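Local coordinates for protein signal transduction histidine kinase, LytS (Clostridium beijerinckii, PDB 5XSJ) that is probably a membrane-bound sensor histidine kinase of a two-component system, passing phosphate from ATP to a histidine, and is represented here by its four-helix N-terminal part, at residues I21-S32 with E54-L65. Residues are numbered along the deposited sequence; the frame is centred on the assembly and turned at random.
Sequences ITNEIKQHVDSS and EVILAKQKIGNL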
ATOM      1  N   ILE B  21     -13.433  25.101  -9.240  1.00 38.42           N
ATOM      2  CA  ILE B  21     -13.158  25.272  -7.818  1.00 37.75           C
ATOM      3  C   ILE B  21     -12.648  23.962  -7.217  1.00 37.03           C
ATOM      4  O   ILE B  21     -11.693  23.957  -6.430  1.00 37.01           O
ATOM      5  CB  ILE B  21     -14.413  25.755  -7.042  1.00 39.23           C
ATOM      6  CG1 ILE B  21     -14.830  27.150  -7.540  1.00 44.52           C
ATOM      7  CG2 ILE B  21     -14.127  25.795  -5.532  1.00 34.66           C
ATOM      8  CD1 ILE B  21     -16.107  27.709  -6.912  1.00 43.09           C
ATOM      9  N   THR B  22     -13.275  22.861  -7.617  1.00 36.55           N
ATOM     10  CA  THR B  22     -12.897  21.531  -7.160  1.00 36.14           C
ATOM     11  C   THR B  22     -11.468  21.221  -7.591  1.00 34.84           C
ATOM     12  O   THR B  22     -10.681  20.683  -6.817  1.00 33.76           O
ATOM     13  CB  THR B  22     -13.874  20.468  -7.706  1.00 39.29           C
ATOM     14  OG1 THR B  22     -15.158  20.670  -7.107  1.00 40.64           O
ATOM     15  CG2 THR B  22     -13.400  19.066  -7.383  1.00 37.93           C
ATOM     16  N   ASN B  23     -11.118  21.594  -8.814  1.00 34.44           N
ATOM     17  CA  ASN B  23      -9.748  21.421  -9.256  1.00 34.28           C
ATOM     18  C   ASN B  23      -8.782  22.330  -8.478  1.00 34.71           C
ATOM     19  O   ASN B  23      -7.644  21.952  -8.210  1.00 33.53           O
ATOM     20  CB  ASN B  23      -9.635  21.682 -10.754  1.00 36.27           C
ATOM     21  CG  ASN B  23      -8.223  21.499 -11.266  1.00 39.95           C
ATOM     22  OD1 ASN B  23      -7.681  20.401 -11.234  1.00 41.87           O
ATOM     23  ND2 ASN B  23      -7.621  22.578 -11.741  1.00 42.43           N
ATOM     24  N   GLU B  24      -9.228  23.523  -8.100  1.00 33.08           N
ATOM     25  CA  GLU B  24      -8.363  24.419  -7.347  1.00 32.57           C
ATOM     26  C   GLU B  24      -8.068  23.840  -5.975  1.00 29.93           C
ATOM     27  O   GLU B  24      -6.942  23.906  -5.495  1.00 30.53           O
ATOM     28  CB  GLU B  24      -8.997  25.811  -7.214  1.00 35.40           C
ATOM     29  CG  GLU B  24      -8.840  26.656  -8.473  1.00 37.14           C
ATOM     30  CD  GLU B  24      -9.742  27.889  -8.488  1.00 40.10           C
ATOM     31  OE1 GLU B  24     -10.199  28.340  -7.408  1.00 37.40           O
ATOM     32  OE2 GLU B  24      -9.984  28.408  -9.594  1.00 45.01           O
ATOM     33  N   ILE B  25      -9.097  23.287  -5.342  1.00 30.60           N
ATOM     34  CA  ILE B  25      -8.963  22.629  -4.043  1.00 30.24           C
ATOM     35  C   ILE B  25      -7.945  21.483  -4.090  1.00 28.85           C
ATOM     36  O   ILE B  25      -7.084  21.357  -3.225  1.00 28.25           O
ATOM     37  CB  ILE B  25     -10.334  22.081  -3.575  1.00 30.98           C
ATOM     38  CG1 ILE B  25     -11.279  23.238  -3.274  1.00 30.32           C
ATOM     39  CG2 ILE B  25     -10.172  21.156  -2.364  1.00 28.90           C
ATOM     40  CD1 ILE B  25     -12.732  22.831  -3.166  1.00 31.01           C
ATOM     41  N   LYS B  26      -8.040  20.664  -5.125  1.00 30.85           N
ATOM     42  CA  LYS B  26      -7.141  19.524  -5.291  1.00 31.45           C
ATOM     43  C   LYS B  26      -5.694  19.990  -5.433  1.00 29.99           C
ATOM     44  O   LYS B  26      -4.797  19.448  -4.795  1.00 29.83           O
ATOM     45  CB  LYS B  26      -7.577  18.697  -6.505  1.00 32.38           C
ATOM     46  CG  LYS B  26      -6.851  17.369  -6.672  1.00 34.73           C
ATOM     47  CD  LYS B  26      -7.416  16.604  -7.861  1.00 37.50           C
ATOM     48  CE  LYS B  26      -6.752  15.235  -7.959  1.00 39.78           C
ATOM     49  NZ  LYS B  26      -5.283  15.369  -7.675  1.00 41.32           N
ATOM     50  N   GLN B  27      -5.474  21.020  -6.245  1.00 30.92           N
ATOM     51  CA  GLN B  27      -4.148  21.623  -6.371  1.00 30.69           C
ATOM     52  C   GLN B  27      -3.650  22.208  -5.041  1.00 29.44           C
ATOM     53  O   GLN B  27      -2.470  22.068  -4.694  1.00 29.29           O
ATOM     54  CB  GLN B  27      -4.153  22.734  -7.415  1.00 33.79           C
ATOM     55  CG  GLN B  27      -4.591  22.356  -8.816  1.00 36.96           C
ATOM     56  CD  GLN B  27      -4.442  23.545  -9.786  1.00 46.61           C
ATOM     57  OE1 GLN B  27      -4.796  24.699  -9.465  1.00 42.19           O
ATOM     58  NE2 GLN B  27      -3.899  23.266 -10.969  1.00 47.37           N
ATOM     59  N   HIS B  28      -4.532  22.876  -4.301  1.00 28.27           N
ATOM     60  CA  HIS B  28      -4.127  23.441  -2.999  1.00 28.71           C
ATOM     61  C   HIS B  28      -3.673  22.345  -2.045  1.00 27.61           C
ATOM     62  O   HIS B  28      -2.654  22.470  -1.361  1.00 27.07           O
ATOM     63  CB  HIS B  28      -5.274  24.221  -2.346  1.00 29.17           C
ATOM     64  CG  HIS B  28      -5.654  25.473  -3.066  1.00 31.53           C
ATOM     65  ND1 HIS B  28      -4.715  26.406  -3.473  1.00 31.15           N
ATOM     66  CD2 HIS B  28      -6.856  25.966  -3.436  1.00 30.99           C
ATOM     67  CE1 HIS B  28      -5.333  27.402  -4.084  1.00 32.38           C
ATOM     68  NE2 HIS B  28      -6.629  27.156  -4.085  1.00 32.31           N
ATOM     69  N   VAL B  29      -4.460  21.275  -1.973  1.00 28.14           N
ATOM     70  CA  VAL B  29      -4.124  20.164  -1.094  1.00 29.14           C
ATOM     71  C   VAL B  29      -2.794  19.553  -1.523  1.00 28.31           C
ATOM     72  O   VAL B  29      -1.905  19.372  -0.700  1.00 28.30           O
ATOM     73  CB  VAL B  29      -5.218  19.066  -1.090  1.00 30.12           C
ATOM     74  CG1 VAL B  29      -4.793  17.943  -0.203  1.00 29.36           C
ATOM     75  CG2 VAL B  29      -6.568  19.636  -0.614  1.00 28.82           C
ATOM     76  N   ASP B  30      -2.655  19.259  -2.814  1.00 28.68           N
ATOM     77  CA  ASP B  30      -1.403  18.706  -3.334  1.00 29.73           C
ATOM     78  C   ASP B  30      -0.223  19.632  -3.061  1.00 31.54           C
ATOM     79  O   ASP B  30       0.829  19.189  -2.613  1.00 30.70           O
ATOM     80  CB  ASP B  30      -1.511  18.426  -4.836  1.00 30.10           C
ATOM     81  CG  ASP B  30      -2.552  17.345  -5.156  1.00 37.60           C
ATOM     82  OD1 ASP B  30      -3.098  16.734  -4.206  1.00 36.66           O
ATOM     83  OD2 ASP B  30      -2.826  17.104  -6.354  1.00 39.15           O
ATOM     84  N   SER B  31      -0.391  20.923  -3.312  1.00 29.65           N
ATOM     85  CA  SER B  31       0.721  21.842  -3.109  1.00 27.71           C
ATOM     86  C   SER B  31       1.039  21.997  -1.623  1.00 29.70           C
ATOM     87  O   SER B  31       2.209  22.150  -1.221  1.00 28.46           O
ATOM     88  CB  SER B  31       0.411  23.196  -3.738  1.00 29.40           C
ATOM     89  OG  SER B  31       1.361  24.157  -3.326  1.00 34.89           O
ATOM     90  N   SER B  32      -0.003  21.959  -0.797  1.00 28.31           N
ATOM     91  CA  SER B  32       0.199  22.039   0.652  1.00 27.29           C
ATOM     92  C   SER B  32       1.060  20.873   1.158  1.00 28.89           C
ATOM     93  O   SER B  32       1.997  21.079   1.942  1.00 29.68           O
ATOM     94  CB  SER B  32      -1.147  22.058   1.383  1.00 27.73           C
ATOM     95  OG  SER B  32      -0.957  22.039   2.779  1.00 31.11           O
ATOM     96  N   GLU B  54      -1.610  27.279   1.403  1.00 26.21           N
ATOM     97  CA  GLU B  54      -2.367  26.386   0.544  1.00 27.57           C
ATOM     98  C   GLU B  54      -3.485  25.656   1.299  1.00 24.26           C
ATOM     99  O   GLU B  54      -4.572  25.511   0.744  1.00 25.97           O
ATOM    100  CB  GLU B  54      -1.428  25.395  -0.147  1.00 26.84           C
ATOM    101  CG  GLU B  54      -0.458  26.070  -1.120  1.00 27.07           C
ATOM    102  CD  GLU B  54      -1.143  26.568  -2.388  1.00 30.58           C
ATOM    103  OE1 GLU B  54      -2.116  25.942  -2.861  1.00 32.18           O
ATOM    104  OE2 GLU B  54      -0.714  27.597  -2.929  1.00 33.12           O
ATOM    105  N   VAL B  55      -3.286  25.226   2.553  1.00 26.80           N
ATOM    106  CA  VAL B  55      -4.445  24.609   3.231  1.00 27.12           C
ATOM    107  C   VAL B  55      -5.516  25.601   3.613  1.00 26.73           C
ATOM    108  O   VAL B  55      -6.679  25.234   3.690  1.00 26.04           O
ATOM    109  CB  VAL B  55      -4.141  23.816   4.538  1.00 28.07           C
ATOM    110  CG1 VAL B  55      -3.738  22.450   4.218  1.00 31.33           C
ATOM    111  CG2 VAL B  55      -3.142  24.472   5.441  1.00 25.48           C
ATOM    112  N   ILE B  56      -5.131  26.846   3.873  1.00 26.48           N
ATOM    113  CA  ILE B  56      -6.123  27.881   4.154  1.00 24.65           C
ATOM    114  C   ILE B  56      -7.038  28.009   2.966  1.00 24.55           C
ATOM    115  O   ILE B  56      -8.259  28.077   3.107  1.00 26.86           O
ATOM    116  CB  ILE B  56      -5.464  29.255   4.465  1.00 28.14           C
ATOM    117  CG1 ILE B  56      -4.892  29.255   5.881  1.00 25.69           C
ATOM    118  CG2 ILE B  56      -6.473  30.377   4.337  1.00 25.35           C
ATOM    119  CD1 ILE B  56      -3.831  30.330   6.109  1.00 27.96           C
ATOM    120  N   LEU B  57      -6.446  27.996   1.778  1.00 25.36           N
ATOM    121  CA  LEU B  57      -7.210  28.188   0.561  1.00 25.13           C
ATOM    122  C   LEU B  57      -8.088  26.970   0.259  1.00 27.69           C
ATOM    123  O   LEU B  57      -9.232  27.115  -0.185  1.00 27.63           O
ATOM    124  CB  LEU B  57      -6.272  28.484  -0.614  1.00 25.43           C
ATOM    125  CG  LEU B  57      -5.501  29.814  -0.573  1.00 29.12           C
ATOM    126  CD1 LEU B  57      -4.361  29.814  -1.585  1.00 26.04           C
ATOM    127  CD2 LEU B  57      -6.439  30.996  -0.819  1.00 26.58           C
ATOM    128  N   ALA B  58      -7.557  25.768   0.470  1.00 25.58           N
ATOM    129  CA  ALA B  58      -8.365  24.554   0.266  1.00 28.29           C
ATOM    130  C   ALA B  58      -9.571  24.533   1.216  1.00 25.32           C
ATOM    131  O   ALA B  58     -10.695  24.247   0.818  1.00 25.50           O
ATOM    132  CB  ALA B  58      -7.503  23.302   0.457  1.00 23.44           C
ATOM    133  N   LYS B  59      -9.319  24.851   2.480  1.00 25.45           N
ATOM    134  CA  LYS B  59     -10.371  24.915   3.490  1.00 27.94           C
ATOM    135  C   LYS B  59     -11.503  25.904   3.135  1.00 30.84           C
ATOM    136  O   LYS B  59     -12.693  25.567   3.235  1.00 30.34           O
ATOM    137  CB  LYS B  59      -9.744  25.295   4.836  1.00 28.41           C
ATOM    138  CG  LYS B  59     -10.716  25.339   5.993  1.00 33.43           C
ATOM    139  CD  LYS B  59     -11.097  23.943   6.470  1.00 34.93           C
ATOM    140  CE  LYS B  59     -12.161  24.025   7.566  1.00 33.26           C
ATOM    141  NZ  LYS B  59     -12.728  22.690   7.892  1.00 36.80           N
ATOM    142  N   GLN B  60     -11.138  27.116   2.722  1.00 28.51           N
ATOM    143  CA  GLN B  60     -12.122  28.153   2.392  1.00 29.12           C
ATOM    144  C   GLN B  60     -12.969  27.757   1.199  1.00 30.30           C
ATOM    145  O   GLN B  60     -14.186  27.932   1.205  1.00 29.83           O
ATOM    146  CB  GLN B  60     -11.428  29.494   2.097  1.00 29.53           C
ATOM    147  CG  GLN B  60     -12.372  30.717   2.070  1.00 33.31           C
ATOM    148  CD  GLN B  60     -13.036  30.941   0.710  1.00 36.08           C
ATOM    149  OE1 GLN B  60     -12.705  30.272  -0.277  1.00 35.66           O
ATOM    150  NE2 GLN B  60     -13.966  31.897   0.650  1.00 36.91           N
ATOM    151  N   LYS B  61     -12.318  27.242   0.162  1.00 28.72           N
ATOM    152  CA  LYS B  61     -13.035  26.877  -1.055  1.00 31.52           C
ATOM    153  C   LYS B  61     -13.933  25.659  -0.848  1.00 30.21           C
ATOM    154  O   LYS B  61     -15.016  25.589  -1.420  1.00 32.47           O
ATOM    155  CB  LYS B  61     -12.050  26.653  -2.201  1.00 29.31           C
ATOM    156  CG  LYS B  61     -11.361  27.947  -2.595  1.00 30.83           C
ATOM    157  CD  LYS B  61     -10.327  27.783  -3.689  1.00 30.25           C
ATOM    158  CE  LYS B  61      -9.627  29.134  -3.937  1.00 32.75           C
ATOM    159  NZ  LYS B  61      -8.528  29.052  -4.937  1.00 31.63           N
ATOM    160  N   ILE B  62     -13.503  24.709  -0.025  1.00 31.29           N
ATOM    161  CA  ILE B  62     -14.401  23.613   0.349  1.00 32.49           C
ATOM    162  C   ILE B  62     -15.641  24.183   1.053  1.00 33.03           C
ATOM    163  O   ILE B  62     -16.777  23.776   0.778  1.00 33.71           O
ATOM    164  CB  ILE B  62     -13.708  22.578   1.261  1.00 30.10           C
ATOM    165  CG1 ILE B  62     -12.628  21.819   0.482  1.00 28.44           C
ATOM    166  CG2 ILE B  62     -14.736  21.592   1.823  1.00 30.57           C
ATOM    167  CD1 ILE B  62     -11.738  20.991   1.367  1.00 25.99           C
ATOM    168  N   GLY B  63     -15.412  25.132   1.959  1.00 32.55           N
ATOM    169  CA  GLY B  63     -16.496  25.835   2.627  1.00 32.53           C
ATOM    170  C   GLY B  63     -17.415  26.531   1.634  1.00 34.86           C
ATOM    171  O   GLY B  63     -18.630  26.527   1.791  1.00 38.88           O
ATOM    172  N   ASN B  64     -16.837  27.116   0.593  1.00 34.87           N
ATOM    173  CA  ASN B  64     -17.641  27.808  -0.397  1.00 38.50           C
ATOM    174  C   ASN B  64     -18.565  26.849  -1.138  1.00 39.51           C
ATOM    175  O   ASN B  64     -19.747  27.127  -1.288  1.00 43.07           O
ATOM    176  CB  ASN B  64     -16.751  28.560  -1.386  1.00 38.27           C
ATOM    177  CG  ASN B  64     -17.561  29.315  -2.435  1.00 48.77           C
ATOM    178  OD1 ASN B  64     -18.315  30.236  -2.105  1.00 54.39           O
ATOM    179  ND2 ASN B  64     -17.411  28.929  -3.701  1.00 47.31           N
ATOM    180  N   LEU B  65     -18.028  25.721  -1.595  1.00 39.47           N
ATOM    181  CA  LEU B  65     -18.833  24.689  -2.263  1.00 39.82           C
ATOM    182  C   LEU B  65     -19.926  24.128  -1.364  1.00 38.94           C
ATOM    183  O   LEU B  65     -20.995  23.768  -1.844  1.00 41.13           O
ATOM    184  CB  LEU B  65     -17.947  23.534  -2.744  1.00 38.19           C
ATOM    185  CG  LEU B  65     -16.980  23.811  -3.894  1.00 38.63           C
ATOM    186  CD1 LEU B  65     -16.157  22.567  -4.207  1.00 37.89           C
ATOM    187  CD2 LEU B  65     -17.747  24.269  -5.131  1.00 41.03           C
TER
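His28 fits as a knob among Glu54, Leu57, Ala58 and Lys61, where two antiparallel helices of a four-helix bundle pack. Helices 15-42 and 45-67 form a helical hairpin; the axes of segments 21-32 and 54-65 approach to 8.0 Å at 152°. His28 CB lies 3.7 Å from Ala58 CB. CG stands anti to the carbonyl carbon (chi1 -68°), which carries the ring across to helix 45-67. Leu57 CB sits over one face of the His28 ring, 3.6 Å from its centroid, a CH-pi contact. CE1 meets Leu57 CD1. His28 ND1 donates a nearly straight bond of 2.7 Å to Glu54 OE1, on its syn side but 35° out of the carboxylate plane. At the tip, His28 NE2 accepts from Lys61 NZ at 2.8 Å, close to the ring plane. Two in-plane bonds thus fix the ring's rotation. Toward the bundle interior, Ile25 is a knob among Ala58, Lys61, Ile62 and Leu65. Ile25 CD1 meets Leu65 CD1 tip to tip at 3.6 Å. Helix 73-99 packs on Ile62, and Ser32 OG is hydrogen-bonded to Tyr87 OH of that helix. The extended Lys61 chain ends in a salt bridge, NZ lying 3.1 Å from Glu24 OE1, above the carboxylate plane.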